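PDB 5UWY: thioredoxin reductase from Streptococcus pyogenes, which probably reduces thioredoxin with electrons from NADPH, passing them through a bound FAD and a redox-active disulfide. Local coordinates for residues V30-Q35 / F73-I78; C133-G138 / K280-I285; L249-S254 / T266-I271. All coordinates share one frame; numbering follows the deposited sequence.

Contact 1: V30-Q35 / F73-I78; sequences VAIIEQ and FNVENI. With FAD (flavin-adenine dinucleotide), chain B.
Ile32 and Val75 make the densely packed part of this contact. CD1 of Ile32 lies 3.8 Å from CG1 of Val75, and the two side chains cross obliquely beneath helices 14-25 and 59-71, where Ala20, Ala24 and Leu70 complete the apolar layer. In Ile32, chi1 of -56° sets CG1 beside the backbone N, 3.9 Å from Val75 CG1, and an extended chi2 (172°) leads on to CD1. The backbones run parallel, their short axes inclined by 23°. A regular ladder joins them: Glu76 N to Val30 O, Ile32 N to Glu76 O, Ile78 N to Ile32 O and Glu34 N to Ile78 O, all at 2.9 to 3.0 Å. On the other face Ile78 CD1 meets Ala31 CB at 3.8 Å, while Tyr5 and Leu8 of strand 5-10 pack against this group. Packing is looser at Glu76, an exposed residue whose CB is 4.2 Å from Ala31 CB but whose carboxylate leads away from the neighbouring strand. Past the ladder, Glu34 bends at chi2, and its carboxylate accepts hydrogen bonds from FAD O2B and O3B, modelled too short for their lengths to carry weight; OE1 also receives Ser12 N. An acidic residue that ends the second strand and holds the adenosine ribose is the signature of the dinucleotide-binding Rossmann fold, here in its FAD-binding form.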
loop_
_atom_site.group_PDB
_atom_site.type_symbol
_atom_site.label_atom_id
_atom_site.label_comp_id
_atom_site.label_asym_id
_atom_site.label_seq_id
_atom_site.Cartn_x
_atom_site.Cartn_y
_atom_site.Cartn_z
ATOM N N VAL A 30 -18.850 -9.172 -5.615
ATOM C CA VAL A 30 -18.054 -8.015 -6.001
ATOM C C VAL A 30 -18.216 -7.772 -7.494
ATOM O O VAL A 30 -18.071 -8.699 -8.303
ATOM C CB VAL A 30 -16.566 -8.203 -5.654
ATOM C CG1 VAL A 30 -15.762 -7.006 -6.132
ATOM C CG2 VAL A 30 -16.396 -8.418 -4.161
ATOM N N ALA A 31 -18.501 -6.526 -7.860
ATOM C CA ALA A 31 -18.474 -6.161 -9.268
ATOM C C ALA A 31 -17.781 -4.819 -9.424
ATOM O O ALA A 31 -17.936 -3.929 -8.585
ATOM C CB ALA A 31 -19.882 -6.112 -9.867
ATOM N N ILE A 32 -17.002 -4.686 -10.495
ATOM C CA ILE A 32 -16.329 -3.435 -10.829
ATOM C C ILE A 32 -17.046 -2.810 -12.015
ATOM O O ILE A 32 -17.196 -3.455 -13.058
ATOM C CB ILE A 32 -14.845 -3.666 -11.159
ATOM C CG1 ILE A 32 -14.126 -4.374 -10.011
ATOM C CG2 ILE A 32 -14.163 -2.347 -11.492
ATOM C CD1 ILE A 32 -12.714 -4.799 -10.362
ATOM N N ILE A 33 -17.484 -1.559 -11.872
ATOM C CA ILE A 33 -18.004 -0.797 -13.006
ATOM C C ILE A 33 -16.848 0.010 -13.578
ATOM O O ILE A 33 -16.320 0.911 -12.915
ATOM C CB ILE A 33 -19.170 0.128 -12.627
ATOM C CG1 ILE A 33 -20.445 -0.665 -12.308
ATOM C CG2 ILE A 33 -19.437 1.101 -13.787
ATOM C CD1 ILE A 33 -20.684 -0.893 -10.840
ATOM N N GLU A 34 -16.452 -0.299 -14.813
ATOM C CA GLU A 34 -15.319 0.370 -15.436
ATOM C C GLU A 34 -15.685 0.924 -16.803
ATOM O O GLU A 34 -16.232 0.209 -17.649
ATOM C CB GLU A 34 -14.105 -0.548 -15.593
ATOM C CG GLU A 34 -12.826 0.226 -15.897
ATOM C CD GLU A 34 -12.783 1.593 -15.217
ATOM O OE1 GLU A 34 -12.110 1.726 -14.170
ATOM O OE2 GLU A 34 -13.348 2.555 -15.782
ATOM N N GLN A 35 -15.343 2.191 -17.016
ATOM C CA GLN A 35 -15.453 2.854 -18.312
ATOM C C GLN A 35 -14.145 2.599 -19.062
ATOM O O GLN A 35 -13.144 3.300 -18.888
ATOM C CB GLN A 35 -15.747 4.336 -18.107
ATOM C CG GLN A 35 -15.313 5.295 -19.204
ATOM C CD GLN A 35 -14.954 6.661 -18.640
ATOM O OE1 GLN A 35 -15.694 7.227 -17.835
ATOM N NE2 GLN A 35 -13.809 7.191 -19.057
ATOM N N PHE A 73 -11.541 -15.319 -8.634
ATOM C CA PHE A 73 -12.294 -14.997 -7.427
ATOM C C PHE A 73 -13.695 -14.455 -7.708
ATOM O O PHE A 73 -14.303 -13.847 -6.819
ATOM C CB PHE A 73 -11.531 -13.990 -6.567
ATOM C CG PHE A 73 -10.281 -14.540 -5.937
ATOM C CD1 PHE A 73 -10.340 -15.646 -5.108
ATOM C CD2 PHE A 73 -9.057 -13.917 -6.134
ATOM C CE1 PHE A 73 -9.197 -16.146 -4.513
ATOM C CE2 PHE A 73 -7.910 -14.410 -5.530
ATOM C CZ PHE A 73 -7.981 -15.528 -4.725
ATOM N N ASN A 74 -14.209 -14.642 -8.926
ATOM C CA ASN A 74 -15.610 -14.330 -9.258
ATOM C C ASN A 74 -15.913 -12.837 -9.226
ATOM O O ASN A 74 -17.052 -12.431 -8.982
ATOM C CB ASN A 74 -16.581 -15.070 -8.335
ATOM C CG ASN A 74 -17.074 -16.352 -8.939
ATOM O OD1 ASN A 74 -16.426 -17.391 -8.832
ATOM N ND2 ASN A 74 -18.239 -16.293 -9.573
ATOM N N VAL A 75 -14.919 -12.002 -9.506
ATOM C CA VAL A 75 -15.181 -10.576 -9.639
ATOM C C VAL A 75 -15.906 -10.348 -10.955
ATOM O O VAL A 75 -15.393 -10.694 -12.024
ATOM C CB VAL A 75 -13.882 -9.770 -9.584
ATOM C CG1 VAL A 75 -14.174 -8.289 -9.807
ATOM C CG2 VAL A 75 -13.181 -9.990 -8.252
ATOM N N GLU A 76 -17.113 -9.794 -10.889
ATOM C CA GLU A 76 -17.852 -9.557 -12.124
ATOM C C GLU A 76 -17.508 -8.173 -12.669
ATOM O O GLU A 76 -17.591 -7.170 -11.949
ATOM C CB GLU A 76 -19.359 -9.725 -11.935
ATOM C CG GLU A 76 -20.167 -9.316 -13.163
ATOM C CD GLU A 76 -20.082 -10.331 -14.298
ATOM O OE1 GLU A 76 -20.853 -10.218 -15.278
ATOM O OE2 GLU A 76 -19.242 -11.251 -14.212
ATOM N N ASN A 77 -17.082 -8.125 -13.934
ATOM C CA ASN A 77 -16.657 -6.886 -14.577
ATOM C C ASN A 77 -17.803 -6.351 -15.429
ATOM O O ASN A 77 -18.318 -7.053 -16.313
ATOM C CB ASN A 77 -15.410 -7.124 -15.426
ATOM C CG ASN A 77 -14.143 -7.191 -14.598
ATOM O OD1 ASN A 77 -13.697 -8.275 -14.213
ATOM N ND2 ASN A 77 -13.555 -6.035 -14.318
ATOM N N ILE A 78 -18.190 -5.107 -15.164
ATOM C CA ILE A 78 -19.344 -4.474 -15.785
ATOM C C ILE A 78 -18.884 -3.179 -16.434
ATOM O O ILE A 78 -18.328 -2.306 -15.757
ATOM C CB ILE A 78 -20.460 -4.190 -14.767
ATOM C CG1 ILE A 78 -20.858 -5.472 -14.040
ATOM C CG2 ILE A 78 -21.652 -3.560 -15.453
ATOM C CD1 ILE A 78 -21.900 -5.268 -12.959
HETATM P PA FAD B . -6.839 5.420 -11.581
HETATM O O1A FAD B . -6.032 4.242 -11.988
HETATM O O2A FAD B . -6.501 6.745 -12.272
HETATM O O5B FAD B . -8.360 5.156 -11.793
HETATM C C5B FAD B . -9.035 5.618 -12.980
HETATM C C4B FAD B . -10.069 4.607 -13.393
HETATM O O4B FAD B . -11.385 5.100 -13.046
HETATM C C3B FAD B . -10.097 4.295 -14.893
HETATM O O3B FAD B . -10.151 2.892 -15.132
HETATM C C2B FAD B . -11.354 5.023 -15.377
HETATM O O2B FAD B . -11.926 4.361 -16.501
HETATM C C1B FAD B . -12.243 4.896 -14.142
HETATM N N9A FAD B . -13.345 5.857 -14.071
HETATM C C8A FAD B . -13.273 7.205 -13.830
HETATM N N7A FAD B . -14.437 7.814 -13.822
HETATM C C5A FAD B . -15.336 6.791 -14.072
HETATM C C6A FAD B . -16.741 6.774 -14.190
HETATM N N6A FAD B . -17.507 7.859 -14.066
HETATM N N1A FAD B . -17.331 5.583 -14.444
HETATM C C2A FAD B . -16.567 4.496 -14.568
HETATM N N3A FAD B . -15.241 4.393 -14.475
HETATM C C4A FAD B . -14.684 5.584 -14.226
HETATM N N1 FAD B . 2.441 5.131 -10.958
HETATM C C2 FAD B . 3.550 4.598 -10.366
HETATM O O2 FAD B . 3.470 3.878 -9.363
HETATM N N3 FAD B . 4.802 4.860 -10.897
HETATM C C4 FAD B . 5.069 5.639 -12.003
HETATM O O4 FAD B . 6.228 5.799 -12.381
HETATM C C4X FAD B . 3.886 6.205 -12.622
HETATM N N5 FAD B . 4.046 6.958 -13.674
HETATM C C5X FAD B . 2.918 7.501 -14.265
HETATM C C6 FAD B . 3.078 8.306 -15.391
HETATM C C7 FAD B . 1.981 8.875 -16.026
HETATM C C7M FAD B . 2.195 9.740 -17.241
HETATM C C8 FAD B . 0.690 8.636 -15.527
HETATM C C8M FAD B . -0.520 9.237 -16.192
HETATM C C9 FAD B . 0.526 7.831 -14.402
HETATM C C9A FAD B . 1.627 7.264 -13.769
HETATM N N10 FAD B . 1.499 6.456 -12.617
HETATM C C10 FAD B . 2.612 5.897 -12.026
HETATM C "C1'" FAD B . 0.170 6.135 -12.066
HETATM C "C2'" FAD B . -0.211 6.954 -10.838
HETATM O "O2'" FAD B . 0.296 6.352 -9.646
HETATM C "C3'" FAD B . -1.736 7.022 -10.738
HETATM O "O3'" FAD B . -2.063 8.069 -9.834
HETATM C "C4'" FAD B . -2.442 5.739 -10.283
HETATM O "O4'" FAD B . -2.462 4.796 -11.355
HETATM C "C5'" FAD B . -3.859 6.002 -9.813
HETATM O "O5'" FAD B . -4.472 4.758 -9.412
HETATM P P FAD B . -5.989 4.699 -8.970
HETATM O O1P FAD B . -6.137 5.352 -7.593
HETATM O O2P FAD B . -6.561 3.331 -9.041
HETATM O O3P FAD B . -6.717 5.650 -10.017
#

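Contact 2: C133-G138 / K280-I285; sequences CAVCDG and KDLRQI. With FAD (flavin-adenine dinucleotide), chain B.
Gln284 reaches the disulfide through two bends: chi1 of -57° sets CG anti to the carbonyl carbon, and chi2 of -67° turns CD back. Its amide NE2 lies 3.8 Å from Cys136 SG and 4.1 Å from Cys133 SG, which are packing distances. The sulfurs belong to the CxxC redox motif of thioredoxin reductase, closed here at 2.0 Å between SG of Cys133 and SG of Cys136. Cys133 is the N-cap of the short helix 134-137. The contact is slight, burying 133 Å² in all, and its apolar share is Val135 CG1 against Leu282 CD1 at 4.4 Å; Gln297 of the second subunit packs on both these residues. Both segments also touch the isoalloxazine of FAD. Gln284 is also the N-cap of helix 285-304, whose first amide, Ile285 N, donates to FAD O2 at 3.3 Å in a nearly straight bond (169°). That helix end would be expected to stabilise negative charge on the pyrimidine side of a reduced flavin. The placement of the disulfide is consistent with electron transfer from the flavin: Cys136 SG stands over the flavin face, 3.3 Å from FAD C4X and 3.5 Å from N5, on the same side as Gln284 NE2.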
loop_
_atom_site.group_PDB
_atom_site.type_symbol
_atom_site.label_atom_id
_atom_site.label_comp_id
_atom_site.label_asym_id
_atom_site.label_seq_id
_atom_site.Cartn_x
_atom_site.Cartn_y
_atom_site.Cartn_z
ATOM N N CYS A 133 4.843 13.527 -13.595
ATOM C CA CYS A 133 5.109 12.885 -12.310
ATOM C C CYS A 133 6.618 12.726 -12.146
ATOM O O CYS A 133 7.211 11.815 -12.727
ATOM C CB CYS A 133 4.396 11.546 -12.232
ATOM S SG CYS A 133 4.183 10.907 -10.577
ATOM N N ALA A 134 7.221 13.597 -11.333
ATOM C CA ALA A 134 8.662 13.528 -11.115
ATOM C C ALA A 134 9.040 12.327 -10.255
ATOM O O ALA A 134 10.041 11.655 -10.525
ATOM C CB ALA A 134 9.153 14.827 -10.480
ATOM N N VAL A 135 8.260 12.050 -9.205
ATOM C CA VAL A 135 8.466 10.852 -8.396
ATOM C C VAL A 135 8.357 9.598 -9.246
ATOM O O VAL A 135 8.924 8.554 -8.903
ATOM C CB VAL A 135 7.450 10.822 -7.231
ATOM C CG1 VAL A 135 7.707 9.637 -6.308
ATOM C CG2 VAL A 135 7.504 12.124 -6.449
ATOM N N CYS A 136 7.664 9.690 -10.378
ATOM C CA CYS A 136 7.328 8.541 -11.207
ATOM C C CYS A 136 8.448 8.175 -12.179
ATOM O O CYS A 136 8.977 7.059 -12.131
ATOM C CB CYS A 136 6.019 8.838 -11.949
ATOM S SG CYS A 136 4.566 8.917 -10.855
ATOM N N ASP A 137 8.820 9.104 -13.063
ATOM C CA ASP A 137 9.810 8.835 -14.098
ATOM C C ASP A 137 11.072 9.681 -13.961
ATOM O O ASP A 137 11.927 9.645 -14.854
ATOM C CB ASP A 137 9.191 9.046 -15.483
ATOM C CG ASP A 137 7.747 8.583 -15.553
ATOM O OD1 ASP A 137 7.471 7.430 -15.160
ATOM O OD2 ASP A 137 6.887 9.373 -16.003
ATOM N N GLY A 138 11.219 10.431 -12.868
ATOM C CA GLY A 138 12.388 11.282 -12.714
ATOM C C GLY A 138 13.699 10.519 -12.695
ATOM O O GLY A 138 14.719 11.019 -13.175
ATOM N N LYS A 280 -4.981 13.067 -0.423
ATOM C CA LYS A 280 -3.739 12.465 0.042
ATOM C C LYS A 280 -2.578 13.152 -0.655
ATOM O O LYS A 280 -2.763 13.949 -1.576
ATOM C CB LYS A 280 -3.713 10.956 -0.213
ATOM C CG LYS A 280 -4.109 10.557 -1.622
ATOM C CD LYS A 280 -3.311 9.355 -2.103
ATOM C CE LYS A 280 -3.878 8.060 -1.537
ATOM N NZ LYS A 280 -3.400 6.860 -2.271
ATOM N N ASP A 281 -1.368 12.815 -0.212
ATOM C CA ASP A 281 -0.150 13.461 -0.689
ATOM C C ASP A 281 0.597 12.639 -1.733
ATOM O O ASP A 281 0.939 13.158 -2.797
ATOM C CB ASP A 281 0.762 13.763 0.500
ATOM C CG ASP A 281 0.165 14.793 1.430
ATOM O OD1 ASP A 281 -0.327 15.834 0.946
ATOM O OD2 ASP A 281 0.133 14.525 2.652
ATOM N N LEU A 282 0.864 11.369 -1.458
ATOM C CA LEU A 282 1.635 10.527 -2.363
ATOM C C LEU A 282 0.675 9.618 -3.117
ATOM O O LEU A 282 -0.016 8.794 -2.508
ATOM C CB LEU A 282 2.687 9.727 -1.596
ATOM C CG LEU A 282 3.420 8.705 -2.455
ATOM C CD1 LEU A 282 4.510 9.392 -3.255
ATOM C CD2 LEU A 282 4.018 7.599 -1.609
ATOM N N ARG A 283 0.620 9.780 -4.436
ATOM C CA ARG A 283 -0.316 9.050 -5.291
ATOM C C ARG A 283 0.480 8.080 -6.166
ATOM O O ARG A 283 1.012 8.456 -7.213
ATOM C CB ARG A 283 -1.140 10.031 -6.120
ATOM C CG ARG A 283 -2.368 10.549 -5.390
ATOM C CD ARG A 283 -3.062 11.678 -6.147
ATOM N NE ARG A 283 -4.242 12.167 -5.435
ATOM C CZ ARG A 283 -4.283 13.285 -4.713
ATOM N NH1 ARG A 283 -3.212 14.060 -4.610
ATOM N NH2 ARG A 283 -5.404 13.635 -4.098
ATOM N N GLN A 284 0.558 6.828 -5.718
ATOM C CA GLN A 284 1.344 5.803 -6.389
ATOM C C GLN A 284 0.556 4.504 -6.413
ATOM O O GLN A 284 -0.446 4.351 -5.711
ATOM C CB GLN A 284 2.691 5.574 -5.696
ATOM C CG GLN A 284 3.563 6.800 -5.555
ATOM C CD GLN A 284 4.064 7.318 -6.885
ATOM O OE1 GLN A 284 4.753 6.611 -7.621
ATOM N NE2 GLN A 284 3.726 8.561 -7.198
ATOM N N ILE A 285 1.036 3.547 -7.215
ATOM C CA ILE A 285 0.397 2.234 -7.250
ATOM C C ILE A 285 0.503 1.562 -5.881
ATOM O O ILE A 285 -0.400 0.823 -5.471
ATOM C CB ILE A 285 0.998 1.347 -8.374
ATOM C CG1 ILE A 285 0.607 1.842 -9.768
ATOM C CG2 ILE A 285 0.528 -0.096 -8.262
ATOM C CD1 ILE A 285 1.726 1.737 -10.794
HETATM P PA FAD B . -6.839 5.420 -11.581
HETATM O O1A FAD B . -6.032 4.242 -11.988
HETATM O O2A FAD B . -6.501 6.745 -12.272
HETATM O O5B FAD B . -8.360 5.156 -11.793
HETATM C C5B FAD B . -9.035 5.618 -12.980
HETATM C C4B FAD B . -10.069 4.607 -13.393
HETATM O O4B FAD B . -11.385 5.100 -13.046
HETATM C C3B FAD B . -10.097 4.295 -14.893
HETATM O O3B FAD B . -10.151 2.892 -15.132
HETATM C C2B FAD B . -11.354 5.023 -15.377
HETATM O O2B FAD B . -11.926 4.361 -16.501
HETATM C C1B FAD B . -12.243 4.896 -14.142
HETATM N N9A FAD B . -13.345 5.857 -14.071
HETATM C C8A FAD B . -13.273 7.205 -13.830
HETATM N N7A FAD B . -14.437 7.814 -13.822
HETATM C C5A FAD B . -15.336 6.791 -14.072
HETATM C C6A FAD B . -16.741 6.774 -14.190
HETATM N N6A FAD B . -17.507 7.859 -14.066
HETATM N N1A FAD B . -17.331 5.583 -14.444
HETATM C C2A FAD B . -16.567 4.496 -14.568
HETATM N N3A FAD B . -15.241 4.393 -14.475
HETATM C C4A FAD B . -14.684 5.584 -14.226
HETATM N N1 FAD B . 2.441 5.131 -10.958
HETATM C C2 FAD B . 3.550 4.598 -10.366
HETATM O O2 FAD B . 3.470 3.878 -9.363
HETATM N N3 FAD B . 4.802 4.860 -10.897
HETATM C C4 FAD B . 5.069 5.639 -12.003
HETATM O O4 FAD B . 6.228 5.799 -12.381
HETATM C C4X FAD B . 3.886 6.205 -12.622
HETATM N N5 FAD B . 4.046 6.958 -13.674
HETATM C C5X FAD B . 2.918 7.501 -14.265
HETATM C C6 FAD B . 3.078 8.306 -15.391
HETATM C C7 FAD B . 1.981 8.875 -16.026
HETATM C C7M FAD B . 2.195 9.740 -17.241
HETATM C C8 FAD B . 0.690 8.636 -15.527
HETATM C C8M FAD B . -0.520 9.237 -16.192
HETATM C C9 FAD B . 0.526 7.831 -14.402
HETATM C C9A FAD B . 1.627 7.264 -13.769
HETATM N N10 FAD B . 1.499 6.456 -12.617
HETATM C C10 FAD B . 2.612 5.897 -12.026
HETATM C "C1'" FAD B . 0.170 6.135 -12.066
HETATM C "C2'" FAD B . -0.211 6.954 -10.838
HETATM O "O2'" FAD B . 0.296 6.352 -9.646
HETATM C "C3'" FAD B . -1.736 7.022 -10.738
HETATM O "O3'" FAD B . -2.063 8.069 -9.834
HETATM C "C4'" FAD B . -2.442 5.739 -10.283
HETATM O "O4'" FAD B . -2.462 4.796 -11.355
HETATM C "C5'" FAD B . -3.859 6.002 -9.813
HETATM O "O5'" FAD B . -4.472 4.758 -9.412
HETATM P P FAD B . -5.989 4.699 -8.970
HETATM O O1P FAD B . -6.137 5.352 -7.593
HETATM O O2P FAD B . -6.561 3.331 -9.041
HETATM O O3P FAD B . -6.717 5.650 -10.017
#

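Contact 3: L249-S254 / T266-I271; sequences LEITDS and TSIPGI
Leu249, Ile251 and Ile268 contribute most of the buried surface here, 46, 60 and 41 Å² of a total of 226 Å². They join two pieces of the irregular connection between strands 239-241 and 271-273, the second of which forms a type II beta turn, Ile268 to Ile271, that leads into strand 271-273 at one edge of the FAD-binding parallel sheet. The turn is supported by a weak bond from Ile271 N to Ile268 O (3.3 Å), with Gly270 at its third position adopting a positive phi of 101°. A further backbone bond, Thr266 N to Ile271 O, ties the start of the segment to its end, around the turn. Ile268 supplies the central methyl: its CD1 sits 3.6 Å from CB of Leu249 and 3.7 Å from CD2 of the same leucine, the two side chains crossing at about a right angle. The same CD1 also touches CG2 of Ile251, at 3.9 Å, and thus bridges both apolar residues of 249-254. Ile251 has CG1 in the crowded position between its backbone N and carbonyl carbon (chi1 77°), while its other branch, CG2, faces the second segment and packs on CG2 of Thr266 at 3.4 Å. Ile258 touches both Ile251 and Thr266. At the strand end of the turn, Leu249 CD2 approaches Ile271 CD1 at 4.0 Å, and Val106 and Ile108 of strand 105-108 pack on Ile271. Polar linkage is indirect and lies toward the exposed end of the contact, where one water donates to Glu250 O at 3.2 Å and is hydrogen-bonded to Ser267 OG at 3.1 Å.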
loop_
_atom_site.group_PDB
_atom_site.type_symbol
_atom_site.label_atom_id
_atom_site.label_comp_id
_atom_site.label_asym_id
_atom_site.label_seq_id
_atom_site.Cartn_x
_atom_site.Cartn_y
_atom_site.Cartn_z
ATOM N N LEU A 249 -23.319 14.156 -2.572
ATOM C CA LEU A 249 -23.130 13.418 -1.331
ATOM C C LEU A 249 -22.334 14.177 -0.277
ATOM O O LEU A 249 -22.266 13.715 0.866
ATOM C CB LEU A 249 -22.449 12.074 -1.620
ATOM C CG LEU A 249 -23.267 10.996 -2.343
ATOM C CD1 LEU A 249 -23.497 11.340 -3.810
ATOM C CD2 LEU A 249 -22.597 9.634 -2.217
ATOM N N GLU A 250 -21.735 15.317 -0.630
ATOM C CA GLU A 250 -20.984 16.148 0.316
ATOM C C GLU A 250 -19.856 15.364 0.982
ATOM O O GLU A 250 -19.579 15.523 2.173
ATOM C CB GLU A 250 -21.910 16.767 1.366
ATOM C CG GLU A 250 -22.882 17.789 0.807
ATOM C CD GLU A 250 -24.049 18.052 1.739
ATOM O OE1 GLU A 250 -25.114 17.427 1.549
ATOM O OE2 GLU A 250 -23.901 18.881 2.660
ATOM N N ILE A 251 -19.196 14.505 0.204
ATOM C CA ILE A 251 -18.051 13.748 0.687
ATOM C C ILE A 251 -16.740 14.286 0.141
ATOM O O ILE A 251 -15.668 13.777 0.498
ATOM C CB ILE A 251 -18.206 12.254 0.345
ATOM C CG1 ILE A 251 -17.883 12.002 -1.126
ATOM C CG2 ILE A 251 -19.628 11.811 0.622
ATOM C CD1 ILE A 251 -18.189 10.586 -1.580
ATOM N N THR A 252 -16.793 15.306 -0.705
ATOM C CA THR A 252 -15.620 15.898 -1.326
ATOM C C THR A 252 -15.214 17.170 -0.591
ATOM O O THR A 252 -15.966 17.725 0.214
ATOM C CB THR A 252 -15.895 16.204 -2.801
ATOM O OG1 THR A 252 -17.125 16.933 -2.915
ATOM C CG2 THR A 252 -16.012 14.915 -3.596
ATOM N N ASP A 253 -14.001 17.631 -0.880
ATOM C CA ASP A 253 -13.523 18.904 -0.366
ATOM C C ASP A 253 -13.803 19.995 -1.401
ATOM O O ASP A 253 -14.497 19.771 -2.397
ATOM C CB ASP A 253 -12.041 18.809 0.006
ATOM C CG ASP A 253 -11.149 18.489 -1.183
ATOM O OD1 ASP A 253 -11.674 18.231 -2.285
ATOM O OD2 ASP A 253 -9.911 18.496 -1.010
ATOM N N SER A 254 -13.262 21.194 -1.171
ATOM C CA SER A 254 -13.508 22.301 -2.090
ATOM C C SER A 254 -12.961 21.998 -3.480
ATOM O O SER A 254 -13.579 22.356 -4.490
ATOM C CB SER A 254 -12.895 23.587 -1.536
ATOM O OG SER A 254 -11.622 23.337 -0.965
ATOM N N THR A 266 -15.967 6.920 4.339
ATOM C CA THR A 266 -16.477 8.252 4.064
ATOM C C THR A 266 -17.434 8.682 5.182
ATOM O O THR A 266 -17.866 7.872 6.004
ATOM C CB THR A 266 -17.134 8.227 2.671
ATOM O OG1 THR A 266 -16.119 8.348 1.667
ATOM C CG2 THR A 266 -18.157 9.305 2.457
ATOM N N SER A 267 -17.723 9.987 5.247
ATOM C CA SER A 267 -18.770 10.480 6.137
ATOM C C SER A 267 -20.103 9.760 5.932
ATOM O O SER A 267 -20.938 9.766 6.840
ATOM C CB SER A 267 -18.965 11.982 5.937
ATOM O OG SER A 267 -19.400 12.263 4.618
ATOM N N ILE A 268 -20.310 9.156 4.771
ATOM C CA ILE A 268 -21.521 8.361 4.509
ATOM C C ILE A 268 -21.197 6.904 4.842
ATOM O O ILE A 268 -20.352 6.298 4.178
ATOM C CB ILE A 268 -21.964 8.496 3.048
ATOM C CG1 ILE A 268 -22.367 9.938 2.745
ATOM C CG2 ILE A 268 -23.118 7.547 2.764
ATOM C CD1 ILE A 268 -23.027 10.115 1.398
ATOM N N PRO A 269 -21.859 6.318 5.845
ATOM C CA PRO A 269 -21.553 4.921 6.198
ATOM C C PRO A 269 -21.893 3.975 5.056
ATOM O O PRO A 269 -22.965 4.055 4.452
ATOM C CB PRO A 269 -22.439 4.667 7.427
ATOM C CG PRO A 269 -22.851 6.030 7.914
ATOM C CD PRO A 269 -22.910 6.888 6.694
ATOM N N GLY A 270 -20.957 3.072 4.759
ATOM C CA GLY A 270 -21.126 2.079 3.722
ATOM C C GLY A 270 -20.434 2.406 2.413
ATOM O O GLY A 270 -20.260 1.511 1.578
ATOM N N ILE A 271 -20.042 3.660 2.209
ATOM C CA ILE A 271 -19.354 4.089 0.999
ATOM C C ILE A 271 -17.915 4.424 1.363
ATOM O O ILE A 271 -17.663 5.130 2.346
ATOM C CB ILE A 271 -20.065 5.281 0.338
ATOM C CG1 ILE A 271 -21.466 4.873 -0.116
ATOM C CG2 ILE A 271 -19.255 5.804 -0.837
ATOM C CD1 ILE A 271 -22.359 6.037 -0.468
HETATM O O HOH W 1 -17.352 14.554 4.270
#

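In the fold
Contacts 1 and 2 both touch the cofactor, but at its two ends: contact 1 at the adenosine ribose, contact 2 at the isoalloxazine beside the disulfide. Their centres are 27 Å apart, and their nearest atoms about 13 Å. Contacts 1 and 3 (centres 23 Å apart) sit at opposite edges of the five-stranded parallel sheet, strand 76-79 forming one and strand 271-273 the other. Contact 3 falls in sequence between the two segments of contact 2, and their nearest atoms are about 7 Å apart. It is structural packing, with the side chain of Leu249 about 12 Å from FAD.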